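Local coordinates for protein transcriptional regulator, GntR family (Thermotoga maritima, PDB 3SXM) that probably acts as a metal-binding, DNA-binding transcription regulator of the GntR family, represented here by its metal-free FCD domain, at residues E13-I16 with M17-F21; S58-R61 with L62-F66. The protein carries 3 engineered substitutions. All blocks are in the same frame, centred on the assembly; numbering follows the deposited sequence.

Contact 1 (13-16 with 17-21) and contact 2 (58-61 with 62-66) are turn-to-turn meetings, each within its own helix, 5-25 for contact 1 and 51-68 for contact 2, and their centres lie 13 Å apart in the all-helical FCD domain. They join where E19 OE1 comes 2.6 Å from H63 ND1, a probable hydrogen bond; R15 NH2 merely packs nearby. Contact 2 supplies D59 and H63, which bind zinc in another structure of this protein; contact 1 contributes E19 as a second-shell partner of H63. With no metal in this chain, H63 lies about 3 Å from H103 and about 4 Å from H125, side chain to side chain.

Contact 1. Residues E13-I16 with M17-F21; sequences ETRI and MMEVF
In helix 5-25 of the FCD domain, R15 and E19 form an i to i+4 salt bridge directed into the helical bundle. R15 reaches E19 side-on through two nitrogens that converge on a single oxygen: NE is 2.9 Å and NH2 3.1 Å from E19 OE2. That oxygen lies in the guanidinium plane, whereas the guanidinium and carboxylate planes are turned 42° apart, and NE meets the carboxylate from its syn side but 32° out of its plane. A bend in the R15 chain at chi3 (68°) turns its end alongside E19. Y79 OH is also hydrogen-bonded to OE2, and OE1 to the metal-site histidine H63, so E19 stands in the second shell of the site in this FadR-C type helical bundle. The backbone beneath keeps i to i+4 bonds, E19 N to R15 O at 2.8 Å and M17 N to E13 O at 2.9 Å, but widens into a pi-type turn at 17-20. I16 CG2 lies 4.0 Å from V20 CG2, and both side chains lean on helix 115-135. T14 CG2 touches M17 CE and M18 SD, each at 4.1 Å, while M17 also packs on F21 of the second subunit.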
ATOM      1  N   GLU A  13      -6.546   7.874  -0.981  1.00 12.69           N
ATOM      2  CA  GLU A  13      -5.141   7.584  -1.303  1.00 11.71           C
ATOM      3  C   GLU A  13      -4.766   6.243  -0.661  1.00 12.42           C
ATOM      4  O   GLU A  13      -4.040   5.461  -1.291  1.00 11.88           O
ATOM      5  CB  GLU A  13      -4.223   8.671  -0.811  1.00 13.05           C
ATOM      6  CG  GLU A  13      -2.748   8.365  -1.066  1.00 15.95           C
ATOM      7  CD  GLU A  13      -1.809   9.506  -0.729  1.00 15.94           C
ATOM      8  OE1 GLU A  13      -1.978  10.158   0.338  1.00 19.95           O
ATOM      9  OE2 GLU A  13      -0.908   9.803  -1.551  1.00 17.91           O
ATOM     10  N   THR A  14      -5.209   6.000   0.577  1.00 11.15           N
ATOM     11  CA  THR A  14      -4.943   4.709   1.228  1.00 10.20           C
ATOM     12  C   THR A  14      -5.562   3.570   0.458  1.00 11.24           C
ATOM     13  O   THR A  14      -4.939   2.497   0.277  1.00 12.01           O
ATOM     14  CB  THR A  14      -5.401   4.732   2.703  1.00 11.90           C
ATOM     15  OG1 THR A  14      -4.719   5.793   3.363  1.00 12.78           O
ATOM     16  CG2 THR A  14      -5.116   3.432   3.394  1.00 12.58           C
ATOM     17  N   ARG A  15      -6.766   3.728  -0.058  1.00 11.92           N
ATOM     18  CA  ARG A  15      -7.383   2.713  -0.891  1.00 12.08           C
ATOM     19  C   ARG A  15      -6.609   2.468  -2.163  1.00 12.27           C
ATOM     20  O   ARG A  15      -6.455   1.306  -2.579  1.00 13.44           O
ATOM     21  CB  ARG A  15      -8.836   3.114  -1.240  1.00 13.15           C
ATOM     22  CG  ARG A  15      -9.772   3.092  -0.069  1.00 13.59           C
ATOM     23  CD  ARG A  15     -11.224   3.384  -0.491  1.00 14.28           C
ATOM     24  NE  ARG A  15     -11.757   2.318  -1.280  1.00 13.28           N
ATOM     25  CZ  ARG A  15     -12.922   2.330  -1.918  1.00 15.43           C
ATOM     26  NH1 ARG A  15     -13.786   3.321  -1.713  1.00 16.52           N
ATOM     27  NH2 ARG A  15     -13.241   1.309  -2.691  1.00 15.83           N
ATOM     28  N   ILE A  16      -6.123   3.531  -2.815  1.00 11.93           N
ATOM     29  CA  ILE A  16      -5.333   3.384  -4.074  1.00 12.24           C
ATOM     30  C   ILE A  16      -4.106   2.547  -3.725  1.00 12.28           C
ATOM     31  O   ILE A  16      -3.807   1.538  -4.400  1.00 14.13           O
ATOM     32  CB  ILE A  16      -4.972   4.717  -4.681  1.00 15.04           C
ATOM     33  CG1 ILE A  16      -6.237   5.433  -5.247  1.00 16.51           C
ATOM     34  CG2 ILE A  16      -3.959   4.527  -5.785  1.00 16.49           C
ATOM     35  CD1 ILE A  16      -6.011   6.839  -5.634  1.00 16.85           C
ATOM     36  N   MET A  17      -3.385   2.946  -2.672  1.00 10.66           N
ATOM     37  CA  MET A  17      -2.191   2.198  -2.214  1.00 10.93           C
ATOM     38  C   MET A  17      -2.474   0.702  -2.093  1.00 13.74           C
ATOM     39  O   MET A  17      -1.693  -0.123  -2.635  1.00 14.89           O
ATOM     40  CB  MET A  17      -1.652   2.803  -0.911  1.00 14.29           C
ATOM     41  CG  MET A  17      -0.461   2.031  -0.309  1.00 15.34           C
ATOM     42  SD  MET A  17       0.060   2.713   1.245  1.00 15.06           S
ATOM     43  CE  MET A  17      -1.314   2.251   2.280  1.00 12.55           C
ATOM     44  N   MET A  18      -3.483   0.336  -1.322  1.00 11.18           N
ATOM     45  CA  MET A  18      -3.709  -1.062  -0.981  1.00 10.41           C
ATOM     46  C   MET A  18      -4.363  -1.808  -2.147  1.00 13.24           C
ATOM     47  O   MET A  18      -3.956  -2.912  -2.509  1.00 12.27           O
ATOM     48  CB  MET A  18      -4.560  -1.184   0.274  1.00 11.63           C
ATOM     49  CG  MET A  18      -3.922  -0.547   1.507  1.00 11.04           C
ATOM     50  SD  MET A  18      -4.888  -0.679   3.000  1.00 14.19           S
ATOM     51  CE  MET A  18      -4.674  -2.334   3.352  1.00 14.82           C
ATOM     52  N   GLU A  19      -5.424  -1.250  -2.719  1.00 11.85           N
ATOM     53  CA  GLU A  19      -6.197  -1.978  -3.754  1.00 11.74           C
ATOM     54  C   GLU A  19      -5.395  -2.164  -5.026  1.00 11.49           C
ATOM     55  O   GLU A  19      -5.442  -3.223  -5.648  1.00 12.78           O
ATOM     56  CB  GLU A  19      -7.547  -1.288  -3.989  1.00 12.39           C
ATOM     57  CG  GLU A  19      -8.433  -1.211  -2.788  1.00 12.72           C
ATOM     58  CD  GLU A  19      -9.787  -0.646  -3.139  1.00 14.86           C
ATOM     59  OE1 GLU A  19     -10.137  -0.760  -4.337  1.00 17.00           O
ATOM     60  OE2 GLU A  19     -10.510  -0.141  -2.255  1.00 14.64           O
ATOM     61  N   VAL A  20      -4.696  -1.140  -5.474  1.00 12.18           N
ATOM     62  CA  VAL A  20      -3.904  -1.226  -6.695  1.00 12.24           C
ATOM     63  C   VAL A  20      -2.754  -2.198  -6.469  1.00 12.52           C
ATOM     64  O   VAL A  20      -2.439  -2.995  -7.353  1.00 13.94           O
ATOM     65  CB  VAL A  20      -3.405   0.135  -7.173  1.00 13.31           C
ATOM     66  CG1 VAL A  20      -2.331  -0.014  -8.278  1.00 17.90           C
ATOM     67  CG2 VAL A  20      -4.594   1.011  -7.636  1.00 16.43           C
ATOM     68  N   PHE A  21      -2.094  -2.149  -5.300  1.00 11.00           N
ATOM     69  CA  PHE A  21      -1.039  -3.116  -5.034  1.00 11.90           C
ATOM     70  C   PHE A  21      -1.586  -4.526  -5.199  1.00 12.13           C
ATOM     71  O   PHE A  21      -0.915  -5.381  -5.779  1.00 12.14           O
ATOM     72  CB  PHE A  21      -0.474  -2.952  -3.602  1.00 14.04           C
ATOM     73  CG  PHE A  21       0.632  -3.928  -3.278  1.00 11.72           C
ATOM     74  CD1 PHE A  21       1.933  -3.634  -3.609  1.00 14.15           C
ATOM     75  CD2 PHE A  21       0.387  -5.121  -2.615  1.00 14.80           C
ATOM     76  CE1 PHE A  21       2.978  -4.476  -3.269  1.00 16.93           C
ATOM     77  CE2 PHE A  21       1.420  -5.999  -2.361  1.00 14.86           C
ATOM     78  CZ  PHE A  21       2.693  -5.672  -2.671  1.00 13.54           C
TER

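Contact 2. Residues S58-R61 with L62-F66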
ATOM      1  N   SER A  58     -22.364  -5.052  -4.183  1.00 23.98           N
ATOM      2  CA  SER A  58     -21.290  -5.270  -5.182  1.00 17.60           C
ATOM      3  C   SER A  58     -20.032  -4.475  -4.904  1.00 21.10           C
ATOM      4  O   SER A  58     -18.936  -4.980  -5.102  1.00 19.02           O
ATOM      5  CB  SER A  58     -21.697  -5.063  -6.666  1.00 19.38           C
ATOM      6  OG  SER A  58     -22.080  -3.722  -6.955  1.00 21.72           O
ATOM      7  N   ASP A  59     -20.165  -3.224  -4.486  1.00 18.04           N
ATOM      8  CA  ASP A  59     -19.003  -2.358  -4.335  1.00 15.09           C
ATOM      9  C   ASP A  59     -18.120  -2.926  -3.221  1.00 18.21           C
ATOM     10  O   ASP A  59     -16.925  -3.134  -3.432  1.00 17.48           O
ATOM     11  CB  ASP A  59     -19.480  -0.950  -3.976  1.00 16.81           C
ATOM     12  CG  ASP A  59     -18.324  -0.063  -3.560  1.00 25.38           C
ATOM     13  OD1 ASP A  59     -17.507   0.250  -4.415  1.00 23.69           O
ATOM     14  OD2 ASP A  59     -18.178   0.255  -2.364  1.00 30.54           O
ATOM     15  N   GLU A  60     -18.695  -3.215  -2.062  1.00 19.02           N
ATOM     16  CA  GLU A  60     -17.894  -3.695  -0.920  1.00 14.70           C
ATOM     17  C   GLU A  60     -17.259  -5.022  -1.295  1.00 17.83           C
ATOM     18  O   GLU A  60     -16.047  -5.238  -1.100  1.00 15.92           O
ATOM     19  CB  GLU A  60     -18.738  -3.823   0.325  1.00 16.38           C
ATOM     20  CG  GLU A  60     -18.030  -4.509   1.463  1.00 18.39           C
ATOM     21  CD  GLU A  60     -18.790  -4.552   2.759  1.00 27.61           C
ATOM     22  OE1 GLU A  60     -19.935  -4.063   2.823  1.00 28.95           O
ATOM     23  OE2 GLU A  60     -18.227  -5.066   3.744  1.00 24.78           O
ATOM     24  N   ARG A  61     -18.030  -5.907  -1.907  1.00 17.16           N
ATOM     25  CA  ARG A  61     -17.485  -7.209  -2.290  1.00 20.34           C
ATOM     26  C   ARG A  61     -16.355  -7.096  -3.278  1.00 17.98           C
ATOM     27  O   ARG A  61     -15.353  -7.821  -3.156  1.00 16.41           O
ATOM     28  CB  ARG A  61     -18.578  -8.143  -2.861  1.00 20.87           C
ATOM     29  CG  ARG A  61     -19.508  -8.646  -1.870  1.00 21.38           C
ATOM     30  CD  ARG A  61     -20.726  -9.358  -2.550  1.00 23.91           C
ATOM     31  NE  ARG A  61     -20.325 -10.606  -3.188  1.00 28.59           N
ATOM     32  CZ  ARG A  61     -21.151 -11.334  -3.929  1.00 37.48           C
ATOM     33  NH1 ARG A  61     -22.373 -10.892  -4.195  1.00 34.08           N
ATOM     34  NH2 ARG A  61     -20.740 -12.475  -4.442  1.00 30.98           N
ATOM     35  N   LEU A  62     -16.466  -6.221  -4.264  1.00 17.29           N
ATOM     36  CA  LEU A  62     -15.463  -6.160  -5.330  1.00 15.07           C
ATOM     37  C   LEU A  62     -14.146  -5.669  -4.742  1.00 17.75           C
ATOM     38  O   LEU A  62     -13.101  -6.255  -5.014  1.00 14.15           O
ATOM     39  CB  LEU A  62     -15.954  -5.234  -6.458  1.00 14.37           C
ATOM     40  CG  LEU A  62     -14.989  -5.120  -7.626  1.00 15.50           C
ATOM     41  CD1 LEU A  62     -14.709  -6.457  -8.285  1.00 14.85           C
ATOM     42  CD2 LEU A  62     -15.505  -4.146  -8.622  1.00 19.61           C
ATOM     43  N   HIS A  63     -14.192  -4.578  -3.991  1.00 14.33           N
ATOM     44  CA  HIS A  63     -12.949  -3.976  -3.488  1.00 11.29           C
ATOM     45  C   HIS A  63     -12.330  -4.861  -2.417  1.00 14.44           C
ATOM     46  O   HIS A  63     -11.083  -5.021  -2.412  1.00 12.88           O
ATOM     47  CB  HIS A  63     -13.189  -2.547  -3.038  1.00 12.70           C
ATOM     48  CG  HIS A  63     -13.550  -1.654  -4.177  1.00 14.71           C
ATOM     49  ND1 HIS A  63     -12.624  -0.989  -4.956  1.00 15.01           N
ATOM     50  CD2 HIS A  63     -14.765  -1.375  -4.725  1.00 16.70           C
ATOM     51  CE1 HIS A  63     -13.243  -0.346  -5.930  1.00 15.57           C
ATOM     52  NE2 HIS A  63     -14.541  -0.566  -5.790  1.00 14.20           N
ATOM     53  N   LYS A  64     -13.118  -5.482  -1.564  1.00 15.83           N
ATOM     54  CA  LYS A  64     -12.582  -6.475  -0.599  1.00 12.03           C
ATOM     55  C   LYS A  64     -12.010  -7.688  -1.308  1.00 15.64           C
ATOM     56  O   LYS A  64     -11.055  -8.263  -0.758  1.00 14.68           O
ATOM     57  CB  LYS A  64     -13.614  -6.884   0.437  1.00 16.57           C
ATOM     58  CG  LYS A  64     -13.816  -5.787   1.440  1.00 18.46           C
ATOM     59  CD  LYS A  64     -14.765  -6.173   2.527  1.00 23.47           C
ATOM     60  CE  LYS A  64     -14.652  -5.214   3.721  1.00 24.49           C
ATOM     61  NZ  LYS A  64     -15.678  -5.577   4.736  1.00 25.94           N
ATOM     62  N   LEU A  65     -12.535  -8.095  -2.473  1.00 14.23           N
ATOM     63  CA  LEU A  65     -12.006  -9.261  -3.207  1.00 12.90           C
ATOM     64  C   LEU A  65     -10.581  -8.976  -3.622  1.00 14.05           C
ATOM     65  O   LEU A  65      -9.694  -9.872  -3.540  1.00 14.20           O
ATOM     66  CB  LEU A  65     -12.863  -9.559  -4.486  1.00 15.81           C
ATOM     67  CG  LEU A  65     -12.243 -10.544  -5.494  1.00 16.90           C
ATOM     68  CD1 LEU A  65     -12.064 -11.862  -4.923  1.00 19.74           C
ATOM     69  CD2 LEU A  65     -13.101 -10.594  -6.735  1.00 21.80           C
ATOM     70  N   PHE A  66     -10.299  -7.774  -4.063  1.00 13.78           N
ATOM     71  CA  PHE A  66      -8.941  -7.450  -4.575  1.00 12.84           C
ATOM     72  C   PHE A  66      -7.971  -7.691  -3.420  1.00 14.58           C
ATOM     73  O   PHE A  66      -6.902  -8.291  -3.587  1.00 13.60           O
ATOM     74  CB  PHE A  66      -8.841  -6.007  -5.043  1.00 13.97           C
ATOM     75  CG  PHE A  66      -9.725  -5.661  -6.236  1.00 14.10           C
ATOM     76  CD1 PHE A  66     -10.173  -6.613  -7.122  1.00 13.16           C
ATOM     77  CD2 PHE A  66     -10.128  -4.348  -6.416  1.00 17.78           C
ATOM     78  CE1 PHE A  66     -11.006  -6.276  -8.213  1.00 14.80           C
ATOM     79  CE2 PHE A  66     -10.941  -4.029  -7.520  1.00 16.90           C
ATOM     80  CZ  PHE A  66     -11.341  -4.985  -8.375  1.00 15.49           C
TER
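E60 and K64 run side by side along one flank of helix 51-68, pointing the same way, and join at their ends in an i to i+4 salt bridge. K64 NZ is 2.8 Å from E60 OE2, which it meets on the anti side, 16° out of the carboxylate plane. The chains also touch further back, where E60 CG is 3.8 Å from K64 CD. Both are extended: E60 places CG opposite its backbone N (chi1 171°), K64 opposite its carbonyl carbon, which lets the two stems lie alongside each other across the turn. W83 of helix 73-90 packs against E60 and makes a cation-pi contact with K64. Under this pair K64 N bonds to E60 O at 3.0 Å.

R61, one residue on, meets the following turn mainly through its backbone, whose O accepts from L65 N at 2.9 Å. Its guanidinium turns to other partners, forming salt bridges with E35 and E38 of helix 34-44 and with D57.

On the buried flank, D59 lies askew to H63, carboxylate and ring planes 53° apart. The ring presents its CD2 corner to D59: CD2 is 3.1 Å from D59 O and 3.2 Å from D59 OD1. The D59 carboxylate is held elsewhere, by a salt bridge from OD2 to R90. On the ring of H63, ND1 is bonded to E19 and NE2 to H103, so both nitrogens have partners and its rotation is probably well fixed. D59 and H63, one helical turn apart, are ligands that, together with H103 and H125, bind zinc in another structure of this protein, here part of a metal-free FCD-domain site.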